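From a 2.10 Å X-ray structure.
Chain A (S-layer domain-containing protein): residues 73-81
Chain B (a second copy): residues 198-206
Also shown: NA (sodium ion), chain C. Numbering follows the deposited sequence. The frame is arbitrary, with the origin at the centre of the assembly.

Chain A 73-81: IAFWVRLDT
Chain B 198-206: HGMIDDFRI

Strand A:Ile73 to A:Leu79 runs antiparallel to a strand from a second copy that extends through B:Ile206. Their axes run at 164° and approach to 4.7 Å. The paired strands are extended, except at B:Asp203 (phi/psi 42/61), which lies in a beta bulge.

A:Ile73 (chi1 m, chi2 t) faces B:Ile206 in a non-hydrogen-bonded pair. Its CG2 packs 3.6 Å from B:Phe204 CZ.

A:Ala74 pairs with B:Arg205 through two hydrogen bonds: A:Ala74 N to B:Arg205 O, 2.9 Å, and B:Arg205 N to A:Ala74 O, 2.8 Å. The register then shifts by one residue.

A:Phe75 (chi1 p, chi2 -82°) points toward chain B at this bulge. Its ring and that of B:Phe204 (chi1 t) are near parallel, 19° between planes, but slid apart, with centroids 5.4 Å distant. A:Phe75 CD2 lies 4.0 Å from B:Ile201 CD1.

A:Trp76 (chi1 m, chi2 95°) makes two backbone hydrogen bonds with B:Asp202, each N donating to the facing O at 3.0 Å. The B:Asp202 carboxylate (chi1 t) binds sodium, NA, through OD1 at 2.2 Å and OD2 at 2.7 Å.

A:Val77 (chi1 p) forms a non-hydrogen-bonded pair with B:Ile201 (chi1 m, chi2 m). A:Val77 CB meets B:Ile201 CD1 at 3.8 Å, an apolar contact.

A:Arg78 (t, t, p) resumes the alternation: it and selenomethionine B:Met200 exchange two N-to-O backbone hydrogen bonds, both 2.9 Å. B:Met200 SE lies at the guanidinium edge, 3.6 Å from A:Arg78 NH2.

A:Leu79 (t, p) faces B:Gly199, where a CB would clash with A:Arg78 O.

At A:Asp80 (phi/psi -92/-8) chain A has left the strand. Its N donates to B:His198 O, 2.8 Å. A:Asp80 CB stands over the B:His198 ring, 3.6 Å from CE1. A:Asp80 OD1 forms a charge-only salt bridge with A:Arg78 NH1, 2.7 Å.

A:Thr81 OG1 (chi1 m) and B:His198 ND1 share a very short hydrogen bond, 2.4 Å.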

ATOM      1  N   ILE A  73      -4.647  -7.303  18.127  1.00 45.78           N
ATOM      2  CA  ILE A  73      -5.762  -6.421  18.094  1.00 48.45           C
ATOM      3  C   ILE A  73      -6.266  -6.438  16.672  1.00 47.84           C
ATOM      4  O   ILE A  73      -5.514  -6.107  15.735  1.00 46.29           O
ATOM      5  CB  ILE A  73      -5.406  -4.968  18.447  1.00 47.84           C
ATOM      6  CG1 ILE A  73      -4.862  -4.928  19.870  1.00 55.46           C
ATOM      7  CG2 ILE A  73      -6.675  -4.128  18.339  1.00 45.70           C
ATOM      8  CD1 ILE A  73      -4.204  -3.621  20.231  1.00 62.60           C
ATOM      9  N   ALA A  74      -7.547  -6.731  16.516  1.00 51.59           N
ATOM     10  CA  ALA A  74      -8.088  -6.863  15.182  1.00 52.84           C
ATOM     11  C   ALA A  74      -9.496  -6.367  15.131  1.00 52.23           C
ATOM     12  O   ALA A  74     -10.275  -6.563  16.054  1.00 48.37           O
ATOM     13  CB  ALA A  74      -8.013  -8.310  14.758  1.00 53.74           C
ATOM     14  N   PHE A  75      -9.832  -5.734  14.023  1.00 50.13           N
ATOM     15  CA  PHE A  75     -11.145  -5.208  13.866  1.00 48.82           C
ATOM     16  C   PHE A  75     -11.406  -4.892  12.424  1.00 47.38           C
ATOM     17  O   PHE A  75     -10.506  -4.790  11.622  1.00 48.05           O
ATOM     18  CB  PHE A  75     -11.243  -3.905  14.653  1.00 49.99           C
ATOM     19  CG  PHE A  75     -10.168  -2.927  14.280  1.00 49.80           C
ATOM     20  CD1 PHE A  75      -8.896  -3.033  14.833  1.00 48.83           C
ATOM     21  CD2 PHE A  75     -10.404  -1.946  13.321  1.00 45.43           C
ATOM     22  CE1 PHE A  75      -7.894  -2.157  14.467  1.00 48.67           C
ATOM     23  CE2 PHE A  75      -9.401  -1.078  12.941  1.00 44.22           C
ATOM     24  CZ  PHE A  75      -8.150  -1.186  13.508  1.00 48.18           C
ATOM     25  N   TRP A  76     -12.660  -4.627  12.142  1.00 48.55           N
ATOM     26  CA  TRP A  76     -13.051  -4.150  10.832  1.00 51.57           C
ATOM     27  C   TRP A  76     -13.226  -2.653  10.917  1.00 52.24           C
ATOM     28  O   TRP A  76     -13.770  -2.161  11.913  1.00 48.43           O
ATOM     29  CB  TRP A  76     -14.403  -4.733  10.470  1.00 46.40           C
ATOM     30  CG  TRP A  76     -14.335  -6.092   9.971  1.00 55.02           C
ATOM     31  CD1 TRP A  76     -14.488  -7.258  10.668  1.00 54.56           C
ATOM     32  CD2 TRP A  76     -14.138  -6.457   8.585  1.00 52.46           C
ATOM     33  NE1 TRP A  76     -14.380  -8.347   9.784  1.00 55.40           N
ATOM     34  CE2 TRP A  76     -14.165  -7.872   8.510  1.00 54.84           C
ATOM     35  CE3 TRP A  76     -13.929  -5.718   7.418  1.00 55.00           C
ATOM     36  CZ2 TRP A  76     -13.986  -8.576   7.281  1.00 61.74           C
ATOM     37  CZ3 TRP A  76     -13.747  -6.421   6.180  1.00 61.47           C
ATOM     38  CH2 TRP A  76     -13.784  -7.834   6.138  1.00 57.53           C
ATOM     39  N   VAL A  77     -12.833  -1.950   9.866  1.00 47.93           N
ATOM     40  CA  VAL A  77     -13.019  -0.533   9.776  1.00 51.79           C
ATOM     41  C   VAL A  77     -13.413  -0.006   8.399  1.00 56.97           C
ATOM     42  O   VAL A  77     -12.966  -0.540   7.397  1.00 57.20           O
ATOM     43  CB  VAL A  77     -11.732   0.202  10.219  1.00 56.86           C
ATOM     44  CG1 VAL A  77     -10.484  -0.376   9.571  1.00 51.86           C
ATOM     45  CG2 VAL A  77     -11.850   1.690   9.940  1.00 60.06           C
ATOM     46  N   ARG A  78     -14.264   1.030   8.365  1.00 54.18           N
ATOM     47  CA  ARG A  78     -14.604   1.747   7.129  1.00 57.47           C
ATOM     48  C   ARG A  78     -14.203   3.216   7.319  1.00 59.44           C
ATOM     49  O   ARG A  78     -14.903   3.985   7.976  1.00 59.32           O
ATOM     50  CB  ARG A  78     -16.086   1.658   6.767  1.00 61.12           C
ATOM     51  CG  ARG A  78     -16.387   2.170   5.349  1.00 67.02           C
ATOM     52  CD  ARG A  78     -17.856   2.015   4.949  1.00 72.63           C
ATOM     53  NE  ARG A  78     -18.737   2.884   5.729  1.00 75.96           N
ATOM     54  CZ  ARG A  78     -19.075   4.134   5.416  1.00 79.54           C
ATOM     55  NH1 ARG A  78     -18.602   4.710   4.321  1.00 96.83           N
ATOM     56  NH2 ARG A  78     -19.873   4.836   6.223  1.00 74.03           N
ATOM     57  N   LEU A  79     -13.077   3.596   6.724  1.00 57.13           N
ATOM     58  CA  LEU A  79     -12.530   4.936   6.843  1.00 56.23           C
ATOM     59  C   LEU A  79     -13.177   5.962   5.920  1.00 67.13           C
ATOM     60  O   LEU A  79     -12.992   5.913   4.694  1.00 64.44           O
ATOM     61  CB  LEU A  79     -11.048   4.853   6.574  1.00 59.19           C
ATOM     62  CG  LEU A  79     -10.286   6.106   6.911  1.00 60.97           C
ATOM     63  CD1 LEU A  79     -10.386   6.312   8.439  1.00 65.83           C
ATOM     64  CD2 LEU A  79      -8.843   6.000   6.454  1.00 63.94           C
ATOM     65  N   ASP A  80     -13.915   6.907   6.512  1.00 64.69           N
ATOM     66  CA  ASP A  80     -14.655   7.912   5.737  1.00 66.27           C
ATOM     67  C   ASP A  80     -13.915   9.205   5.453  1.00 66.06           C
ATOM     68  O   ASP A  80     -14.398  10.018   4.683  1.00 67.09           O
ATOM     69  CB  ASP A  80     -15.993   8.188   6.393  1.00 67.38           C
ATOM     70  CG  ASP A  80     -16.866   6.973   6.417  1.00 68.45           C
ATOM     71  OD1 ASP A  80     -16.597   6.028   5.632  1.00 69.44           O
ATOM     72  OD2 ASP A  80     -17.812   6.965   7.213  1.00 67.59           O
ATOM     73  N   THR A  81     -12.750   9.389   6.064  1.00 63.40           N
ATOM     74  CA  THR A  81     -11.896  10.533   5.745  1.00 65.18           C
ATOM     75  C   THR A  81     -10.444  10.105   5.827  1.00 66.79           C
ATOM     76  O   THR A  81      -9.981   9.589   6.863  1.00 61.72           O
ATOM     77  CB  THR A  81     -12.069  11.748   6.683  1.00 61.72           C
ATOM     78  OG1 THR A  81     -13.416  12.210   6.650  1.00 59.58           O
ATOM     79  CG2 THR A  81     -11.163  12.905   6.227  1.00 65.86           C
TER
ATOM     80  N   HIS B 198     -13.027   9.493  11.645  1.00 55.16           N
ATOM     81  CA  HIS B 198     -14.226   9.587  10.847  1.00 53.12           C
ATOM     82  C   HIS B 198     -14.409   8.242  10.116  1.00 58.87           C
ATOM     83  O   HIS B 198     -13.683   7.911   9.153  1.00 54.24           O
ATOM     84  CB  HIS B 198     -14.135  10.755   9.880  1.00 56.38           C
ATOM     85  CG  HIS B 198     -15.382  10.972   9.101  1.00 56.88           C
ATOM     86  ND1 HIS B 198     -15.383  11.499   7.827  1.00 59.36           N
ATOM     87  CD2 HIS B 198     -16.668  10.643   9.375  1.00 59.62           C
ATOM     88  CE1 HIS B 198     -16.628  11.557   7.382  1.00 59.93           C
ATOM     89  NE2 HIS B 198     -17.422  11.024   8.293  1.00 58.91           N
ATOM     90  N   GLY B 199     -15.348   7.444  10.617  1.00 62.12           N
ATOM     91  CA  GLY B 199     -15.609   6.146  10.022  1.00 62.20           C
ATOM     92  C   GLY B 199     -16.459   5.234  10.856  1.00 61.41           C
ATOM     93  O   GLY B 199     -17.079   5.663  11.845  1.00 66.72           O
HETATM   94  N   MSE B 200     -16.477   3.963  10.445  1.00 56.97           N
HETATM   95  CA  MSE B 200     -17.217   2.931  11.138  1.00 52.89           C
HETATM   96  C   MSE B 200     -16.268   1.871  11.614  1.00 50.69           C
HETATM   97  O   MSE B 200     -15.161   1.722  11.065  1.00 51.34           O
HETATM   98  CB  MSE B 200     -18.297   2.358  10.226  1.00 55.66           C
HETATM   99  CG  MSE B 200     -19.339   3.387   9.784  1.00 55.89           C
HETATM  100 SE   MSE B 200     -20.682   2.370   8.757  0.68 60.44          SE
HETATM  101  CE  MSE B 200     -22.359   2.665   9.686  1.00 60.79           C
ATOM    102  N   ILE B 201     -16.671   1.149  12.670  1.00 48.75           N
ATOM    103  CA  ILE B 201     -15.843   0.096  13.277  1.00 49.90           C
ATOM    104  C   ILE B 201     -16.729  -1.039  13.699  1.00 49.78           C
ATOM    105  O   ILE B 201     -17.822  -0.794  14.194  1.00 51.71           O
ATOM    106  CB  ILE B 201     -15.148   0.584  14.575  1.00 51.32           C
ATOM    107  CG1 ILE B 201     -14.146   1.698  14.262  1.00 52.82           C
ATOM    108  CG2 ILE B 201     -14.447  -0.584  15.306  1.00 54.56           C
ATOM    109  CD1 ILE B 201     -12.818   1.245  13.709  1.00 48.71           C
ATOM    110  N   ASP B 202     -16.248  -2.272  13.567  1.00 51.26           N
ATOM    111  CA  ASP B 202     -17.059  -3.422  13.985  1.00 54.61           C
ATOM    112  C   ASP B 202     -16.124  -4.528  14.437  1.00 47.36           C
ATOM    113  O   ASP B 202     -14.961  -4.544  14.084  1.00 54.86           O
ATOM    114  CB  ASP B 202     -17.964  -3.885  12.825  1.00 54.44           C
ATOM    115  CG  ASP B 202     -19.290  -4.541  13.287  1.00 61.48           C
ATOM    116  OD1 ASP B 202     -19.415  -5.062  14.423  1.00 51.64           O
ATOM    117  OD2 ASP B 202     -20.247  -4.544  12.477  1.00 67.90           O
ATOM    118  N   ASP B 203     -16.686  -5.464  15.188  1.00 52.64           N
ATOM    119  CA  ASP B 203     -15.983  -6.640  15.684  1.00 50.20           C
ATOM    120  C   ASP B 203     -14.609  -6.330  16.182  1.00 50.25           C
ATOM    121  O   ASP B 203     -13.638  -6.887  15.681  1.00 50.91           O
ATOM    122  CB  ASP B 203     -15.977  -7.773  14.610  1.00 58.06           C
ATOM    123  CG  ASP B 203     -17.349  -8.320  14.346  1.00 57.88           C
ATOM    124  OD1 ASP B 203     -18.169  -8.389  15.273  1.00 60.34           O
ATOM    125  OD2 ASP B 203     -17.619  -8.722  13.192  1.00 78.69           O
ATOM    126  N   PHE B 204     -14.518  -5.461  17.220  1.00 51.05           N
ATOM    127  CA  PHE B 204     -13.230  -5.119  17.764  1.00 45.02           C
ATOM    128  C   PHE B 204     -12.838  -6.259  18.694  1.00 46.04           C
ATOM    129  O   PHE B 204     -13.557  -6.597  19.635  1.00 50.64           O
ATOM    130  CB  PHE B 204     -13.286  -3.798  18.502  1.00 52.30           C
ATOM    131  CG  PHE B 204     -11.949  -3.225  18.792  1.00 47.47           C
ATOM    132  CD1 PHE B 204     -11.281  -3.556  19.946  1.00 51.76           C
ATOM    133  CD2 PHE B 204     -11.373  -2.318  17.919  1.00 46.87           C
ATOM    134  CE1 PHE B 204     -10.046  -2.997  20.225  1.00 54.54           C
ATOM    135  CE2 PHE B 204     -10.151  -1.744  18.193  1.00 45.15           C
ATOM    136  CZ  PHE B 204      -9.479  -2.089  19.349  1.00 52.01           C
ATOM    137  N   ARG B 205     -11.665  -6.821  18.460  1.00 46.36           N
ATOM    138  CA  ARG B 205     -11.236  -8.025  19.142  1.00 49.25           C
ATOM    139  C   ARG B 205      -9.825  -7.912  19.604  1.00 48.27           C
ATOM    140  O   ARG B 205      -9.001  -7.219  18.997  1.00 49.10           O
ATOM    141  CB  ARG B 205     -11.352  -9.230  18.210  1.00 53.49           C
ATOM    142  CG  ARG B 205     -12.708  -9.284  17.557  1.00 59.83           C
ATOM    143  CD  ARG B 205     -12.957 -10.544  16.755  1.00 61.22           C
ATOM    144  NE  ARG B 205     -12.891 -11.701  17.623  1.00 62.17           N
ATOM    145  CZ  ARG B 205     -13.450 -12.873  17.341  1.00 71.59           C
ATOM    146  NH1 ARG B 205     -14.156 -13.057  16.216  1.00 68.75           N
ATOM    147  NH2 ARG B 205     -13.317 -13.861  18.221  1.00 70.98           N
ATOM    148  N   ILE B 206      -9.577  -8.573  20.723  1.00 55.23           N
ATOM    149  CA  ILE B 206      -8.298  -8.544  21.388  1.00 53.99           C
ATOM    150  C   ILE B 206      -7.972  -9.939  21.843  1.00 51.77           C
ATOM    151  O   ILE B 206      -8.834 -10.631  22.381  1.00 51.24           O
ATOM    152  CB  ILE B 206      -8.372  -7.619  22.615  1.00 58.15           C
ATOM    153  CG1 ILE B 206      -8.666  -6.193  22.146  1.00 57.31           C
ATOM    154  CG2 ILE B 206      -7.077  -7.675  23.405  1.00 51.65           C
ATOM    155  CD1 ILE B 206      -9.008  -5.239  23.260  1.00 55.94           C
TER
HETATM  156 NA    NA C 502     -21.496  -5.648  14.573  1.00 48.76          NA
HETATM  157  O   HOH W   1     -20.832  -7.545  14.789  1.00 56.19           O